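Local coordinates for protein pectate lyase (Cellvibrio cellulosa, PDB 1GXM) that cleaves polygalacturonate (pectate) by anti-beta-elimination, acting through this family 10 polysaccharide lyase catalytic module of a longer protein, at residues G136-L141 with V220-F225. Numbering follows the deposited sequence.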
# COMPACT_ATOMS: atom_id res chain seq x y z
N GLY A 136 -1.37 2.17 0.52
CA GLY A 136 -1.04 3.48 1.07
C GLY A 136 0.11 3.44 2.06
O GLY A 136 1.16 4.03 1.85
N MET A 137 -0.09 2.76 3.17
CA MET A 137 0.93 2.76 4.19
C MET A 137 2.21 2.10 3.69
O MET A 137 3.30 2.60 3.94
CB MET A 137 0.44 2.09 5.46
CG MET A 137 1.46 2.08 6.56
SD MET A 137 0.72 1.70 8.15
CE MET A 137 2.19 1.49 9.09
N ALA A 138 2.10 0.97 3.02
CA ALA A 138 3.28 0.26 2.59
C ALA A 138 4.09 1.08 1.61
O ALA A 138 5.31 1.12 1.69
CB ALA A 138 2.93 -1.08 1.98
N TYR A 139 3.43 1.75 0.67
CA TYR A 139 4.18 2.46 -0.35
C TYR A 139 4.65 3.80 0.19
O TYR A 139 5.70 4.26 -0.21
CB TYR A 139 3.40 2.60 -1.66
CG TYR A 139 3.28 1.31 -2.46
CD1 TYR A 139 3.72 0.07 -1.97
CD2 TYR A 139 2.67 1.34 -3.70
CE1 TYR A 139 3.57 -1.09 -2.73
CE2 TYR A 139 2.53 0.20 -4.44
CZ TYR A 139 2.98 -1.02 -3.95
OH TYR A 139 2.83 -2.16 -4.70
N ALA A 140 3.92 4.39 1.13
CA ALA A 140 4.41 5.59 1.82
C ALA A 140 5.70 5.28 2.57
O ALA A 140 6.65 6.04 2.55
CB ALA A 140 3.39 6.13 2.75
N LEU A 141 5.72 4.15 3.27
CA LEU A 141 6.92 3.74 3.97
C LEU A 141 8.04 3.46 3.01
O LEU A 141 9.20 3.69 3.32
CB LEU A 141 6.67 2.54 4.88
CG LEU A 141 5.73 2.80 6.03
CD1 LEU A 141 5.44 1.53 6.76
CD2 LEU A 141 6.31 3.82 6.99
N VAL A 220 0.12 -8.01 -0.26
CA VAL A 220 1.24 -8.10 -1.20
C VAL A 220 2.20 -6.94 -0.99
O VAL A 220 3.40 -7.11 -0.80
CB VAL A 220 0.75 -8.08 -2.64
CG1 VAL A 220 1.91 -8.05 -3.62
CG2 VAL A 220 -0.17 -9.27 -2.91
N GLY A 221 1.66 -5.73 -1.00
CA GLY A 221 2.48 -4.55 -0.88
C GLY A 221 3.14 -4.45 0.47
O GLY A 221 4.25 -3.91 0.59
N VAL A 222 2.46 -4.92 1.51
CA VAL A 222 3.06 -4.90 2.84
C VAL A 222 4.29 -5.81 2.85
O VAL A 222 5.35 -5.45 3.34
CB VAL A 222 2.06 -5.35 3.91
CG1 VAL A 222 2.74 -5.37 5.27
CG2 VAL A 222 0.86 -4.43 3.96
N LEU A 223 4.13 -7.00 2.31
CA LEU A 223 5.27 -7.91 2.18
C LEU A 223 6.39 -7.33 1.34
O LEU A 223 7.55 -7.43 1.67
CB LEU A 223 4.82 -9.26 1.63
CG LEU A 223 3.94 -10.03 2.59
CD1 LEU A 223 3.26 -11.21 1.89
CD2 LEU A 223 4.70 -10.54 3.80
N ALA A 224 6.02 -6.69 0.25
CA ALA A 224 7.01 -6.08 -0.62
C ALA A 224 7.78 -5.01 0.15
O ALA A 224 9.00 -4.94 0.08
CB ALA A 224 6.34 -5.50 -1.83
N PHE A 225 7.07 -4.17 0.91
CA PHE A 225 7.76 -3.20 1.74
C PHE A 225 8.69 -3.87 2.75
O PHE A 225 9.84 -3.46 2.91
CB PHE A 225 6.80 -2.30 2.51
CG PHE A 225 7.49 -1.57 3.59
CD1 PHE A 225 8.40 -0.57 3.29
CD2 PHE A 225 7.33 -1.97 4.90
CE1 PHE A 225 9.12 0.03 4.31
CE2 PHE A 225 8.06 -1.39 5.90
CZ PHE A 225 8.94 -0.37 5.60
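Phe225 reaches from its own helix onto Ala138 and Leu141, and its side chain can be traced outward atom by atom. CB lies 3.8 Å from Ala138 O and 4.1 Å from Ala138 CB. With CG anti to the backbone N (chi1 165°), the torsion places CG beside that same carbonyl oxygen, and CD1 stays close to it while also meeting Leu141 CB. Farther out, CE1 comes within 3.6 Å of Leu141 CB and also lies near Leu141 O; CZ is shared between Leu141 CB and CD1, and CE2 meets CD1 of Leu141. The evidence for a CH-pi contact is that Leu141 CB lies over one ring face, 3.9 Å from the centroid and 23° off the normal, displaced toward the rim.

Ala138 CB, which Phe225 CB also touches, points toward the facing helix and meets backbone: Gly221 O is 3.4 Å away. Val222 CG2 adds a looser apolar contact with this methyl. Although Tyr139 sets out away from the partner helix, its ring returns, bringing CE1 to 4.1 Å from Gly221 CA. No hydrogen bond joins the segments, and the local axes, 8.4 Å apart at closest approach, run nearly parallel at 22°. The small residues Ala138 and Gly221 are consistent with this close spacing.

Ala138 O also accepts a hydrogen bond from Thr142 OG1. Buried near the chain centre, the contact joins helices 136-148 and 219-226, consistent with the helical toroid of family 10 pectate lyases. Helix 161-181 packs on Phe225 and Val222 through Ile178, and helix 20-28 supplies Trp24, stacked on Tyr139.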